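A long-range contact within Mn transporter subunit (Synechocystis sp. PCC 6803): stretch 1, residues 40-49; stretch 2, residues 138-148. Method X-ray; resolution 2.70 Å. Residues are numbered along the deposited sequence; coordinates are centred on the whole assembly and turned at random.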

# COMPACT_ATOMS: atom_id res chain seq x y z
N VAL A 40 7.60 -11.16 -11.18
CA VAL A 40 8.92 -10.61 -11.44
C VAL A 40 8.74 -9.22 -11.98
O VAL A 40 9.29 -8.26 -11.45
CB VAL A 40 9.73 -11.42 -12.41
CG1 VAL A 40 11.07 -10.77 -12.58
CG2 VAL A 40 9.89 -12.84 -11.91
N LEU A 41 7.94 -9.08 -13.03
CA LEU A 41 7.63 -7.75 -13.52
C LEU A 41 7.10 -6.87 -12.40
O LEU A 41 7.33 -5.66 -12.39
CB LEU A 41 6.63 -7.80 -14.67
CG LEU A 41 7.18 -8.20 -16.02
CD1 LEU A 41 6.25 -7.70 -17.11
CD2 LEU A 41 8.57 -7.63 -16.19
N ALA A 42 6.38 -7.45 -11.45
CA ALA A 42 5.77 -6.61 -10.41
C ALA A 42 6.82 -5.91 -9.54
O ALA A 42 6.65 -4.74 -9.19
CB ALA A 42 4.76 -7.41 -9.56
N ASP A 43 7.91 -6.62 -9.21
CA ASP A 43 9.00 -6.09 -8.40
C ASP A 43 9.87 -5.09 -9.15
O ASP A 43 10.29 -4.10 -8.59
CB ASP A 43 9.87 -7.22 -7.87
CG ASP A 43 11.07 -6.71 -7.09
OD1 ASP A 43 10.88 -6.29 -5.92
OD2 ASP A 43 12.20 -6.74 -7.63
N MET A 44 10.13 -5.36 -10.43
CA MET A 44 10.82 -4.42 -11.31
C MET A 44 10.08 -3.09 -11.47
O MET A 44 10.70 -2.03 -11.48
CB MET A 44 10.99 -4.99 -12.70
CG MET A 44 11.78 -6.24 -12.76
SD MET A 44 12.19 -6.64 -14.48
CE MET A 44 12.55 -5.02 -15.15
N VAL A 45 8.75 -3.12 -11.64
CA VAL A 45 8.04 -1.86 -11.79
C VAL A 45 7.87 -1.20 -10.43
O VAL A 45 8.06 0.01 -10.30
CB VAL A 45 6.69 -1.97 -12.54
CG1 VAL A 45 6.86 -2.71 -13.85
CG2 VAL A 45 5.65 -2.64 -11.70
N GLN A 46 7.54 -1.99 -9.42
CA GLN A 46 7.41 -1.42 -8.08
C GLN A 46 8.70 -0.68 -7.74
O GLN A 46 8.71 0.23 -6.91
CB GLN A 46 7.05 -2.49 -7.03
CG GLN A 46 7.36 -2.09 -5.57
CD GLN A 46 6.33 -1.13 -4.92
OE1 GLN A 46 5.90 -0.12 -5.50
NE2 GLN A 46 5.94 -1.45 -3.68
N ASN A 47 9.79 -1.06 -8.41
CA ASN A 47 11.06 -0.43 -8.14
C ASN A 47 11.29 0.88 -8.87
O ASN A 47 12.11 1.66 -8.44
CB ASN A 47 12.23 -1.40 -8.28
CG ASN A 47 12.71 -1.91 -6.93
OD1 ASN A 47 13.25 -1.13 -6.14
ND2 ASN A 47 12.50 -3.20 -6.64
N VAL A 48 10.52 1.16 -9.93
CA VAL A 48 10.59 2.46 -10.61
C VAL A 48 9.50 3.41 -10.12
O VAL A 48 9.60 4.63 -10.26
CB VAL A 48 10.42 2.32 -12.13
CG1 VAL A 48 10.27 3.68 -12.78
CG2 VAL A 48 11.59 1.56 -12.74
N ALA A 49 8.44 2.85 -9.54
CA ALA A 49 7.27 3.66 -9.19
C ALA A 49 7.35 4.22 -7.77
O ALA A 49 7.00 5.36 -7.51
CB ALA A 49 5.99 2.86 -9.37
N ASN A 138 19.70 -6.65 -20.62
CA ASN A 138 18.30 -6.55 -21.06
C ASN A 138 17.38 -5.95 -20.02
O ASN A 138 16.41 -5.25 -20.35
CB ASN A 138 17.75 -7.94 -21.39
CG ASN A 138 18.27 -8.48 -22.69
OD1 ASN A 138 18.28 -9.69 -22.89
ND2 ASN A 138 18.69 -7.60 -23.58
N ALA A 139 17.63 -6.27 -18.76
CA ALA A 139 16.81 -5.73 -17.70
C ALA A 139 16.82 -4.20 -17.82
O ALA A 139 15.88 -3.54 -17.39
CB ALA A 139 17.32 -6.17 -16.35
N LEU A 140 17.87 -3.64 -18.41
CA LEU A 140 17.98 -2.20 -18.41
C LEU A 140 16.97 -1.58 -19.37
O LEU A 140 16.42 -0.50 -19.12
CB LEU A 140 19.41 -1.73 -18.67
CG LEU A 140 20.49 -2.07 -17.62
CD1 LEU A 140 21.82 -1.44 -18.01
CD2 LEU A 140 20.13 -1.65 -16.22
N VAL A 141 16.69 -2.30 -20.45
CA VAL A 141 15.68 -1.82 -21.37
C VAL A 141 14.26 -2.07 -20.81
O VAL A 141 13.31 -1.32 -21.08
CB VAL A 141 15.87 -2.44 -22.74
CG1 VAL A 141 17.28 -2.19 -23.21
CG2 VAL A 141 15.66 -3.90 -22.66
N TYR A 142 14.10 -3.13 -20.02
CA TYR A 142 12.85 -3.34 -19.32
C TYR A 142 12.54 -2.10 -18.50
O TYR A 142 11.48 -1.50 -18.63
CB TYR A 142 12.98 -4.53 -18.40
CG TYR A 142 12.66 -5.86 -19.04
CD1 TYR A 142 11.36 -6.34 -19.05
CD2 TYR A 142 13.65 -6.63 -19.63
CE1 TYR A 142 11.04 -7.55 -19.62
CE2 TYR A 142 13.34 -7.87 -20.21
CZ TYR A 142 12.03 -8.32 -20.20
OH TYR A 142 11.67 -9.53 -20.77
N VAL A 143 13.51 -1.71 -17.67
CA VAL A 143 13.32 -0.64 -16.68
C VAL A 143 13.14 0.70 -17.34
O VAL A 143 12.50 1.59 -16.79
CB VAL A 143 14.50 -0.53 -15.68
CG1 VAL A 143 14.87 -1.89 -15.11
CG2 VAL A 143 15.71 0.11 -16.34
N GLU A 144 13.70 0.88 -18.52
CA GLU A 144 13.56 2.16 -19.15
C GLU A 144 12.15 2.31 -19.67
O GLU A 144 11.54 3.36 -19.50
CB GLU A 144 14.52 2.31 -20.30
CG GLU A 144 14.14 3.47 -21.19
CD GLU A 144 14.50 4.80 -20.58
OE1 GLU A 144 14.98 4.80 -19.42
OE2 GLU A 144 14.32 5.83 -21.26
N ASN A 145 11.65 1.25 -20.30
CA ASN A 145 10.29 1.29 -20.89
C ASN A 145 9.20 1.44 -19.83
O ASN A 145 8.13 1.98 -20.10
CB ASN A 145 10.01 0.07 -21.76
CG ASN A 145 10.96 -0.04 -22.95
OD1 ASN A 145 11.37 0.97 -23.53
ND2 ASN A 145 11.31 -1.26 -23.31
N ILE A 146 9.49 0.94 -18.64
CA ILE A 146 8.64 1.15 -17.48
C ILE A 146 8.67 2.61 -17.11
O ILE A 146 7.68 3.16 -16.62
CB ILE A 146 9.18 0.40 -16.27
CG1 ILE A 146 9.14 -1.12 -16.51
CG2 ILE A 146 8.39 0.77 -15.06
CD1 ILE A 146 9.93 -1.94 -15.49
N ARG A 147 9.81 3.26 -17.36
CA ARG A 147 9.97 4.64 -16.98
C ARG A 147 9.13 5.50 -17.90
O ARG A 147 8.28 6.26 -17.44
CB ARG A 147 11.44 5.05 -17.05
CG ARG A 147 11.85 6.15 -16.08
CD ARG A 147 12.93 6.99 -16.72
NE ARG A 147 12.40 7.66 -17.91
CZ ARG A 147 13.15 8.19 -18.87
NH1 ARG A 147 12.57 8.77 -19.91
NH2 ARG A 147 14.48 8.14 -18.80
N GLN A 148 9.33 5.34 -19.20
CA GLN A 148 8.56 6.11 -20.20
C GLN A 148 7.06 5.92 -20.04
O GLN A 148 6.28 6.85 -20.29
CB GLN A 148 8.95 5.72 -21.62
CG GLN A 148 10.37 6.05 -22.03
CD GLN A 148 10.72 5.41 -23.37
OE1 GLN A 148 9.84 4.94 -24.10
NE2 GLN A 148 12.02 5.38 -23.69

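Met-44 is the knob of this contact. Its side chain sits in a hole formed by Tyr-142, Ala-139, Val-143 and Ile-146, and its chi1 m, chi2 t, chi3 p conformation carries the terminal methyl deep into that hole: Met-44 CE lies 3.3 Å from CB of Tyr-142, 3.9 Å from CG1 of Val-143 and 4.1 Å from CD1 of Ile-146. A long, unbranched, flexible chain suits such a socket, and Ala-139 contributes its backbone to the wall, with Ala-139 O 4.3 Å from Met-44 CE. The sulfur adds an oblique approach to the aromatic ring, Met-44 SD standing 5.2 Å from the Tyr-142 centroid.

Ile-146 answers from the second helix, and it is the residue most covered by the other stretch. Ile-146 CD1 packs 3.6 Å from Val-45 CG1, and Ile-146 CG2 lies 4.0 Å from the same Val-45 CG1 and 3.9 Å from Val-48 CB. Beta-branched valines one turn apart thus give a compact apolar surface. The helices cross at 55°, their axes 9.7 Å apart at closest approach, and the buried surface totals a modest 360 Å².

Toward the start of stretch 1, Leu-41 points its CB sideways, yet its end reaches in to place CD2 4.2 Å from CD1 of Tyr-142. That tyrosine offers carbon to this contact while its hydroxyl is hydrogen-bonded elsewhere in the structure.

At the other end, Val-48 CG1 meets the aliphatic part of Arg-147, 4.4 Å from its CG. The arginine's end then leads away, and Arg-147 NH2 lies 3.4 Å from OE2 of Glu-144 in a salt bridge of charges alone. On stretch 1, Asn-47 turns ND2 back to O of Asp-43, a 3.1 Å hydrogen bond within its own helix. No hydrogen bond crosses between the stretches; apolar packing joins them, and the charged and amide groups of the side chains take no part in it.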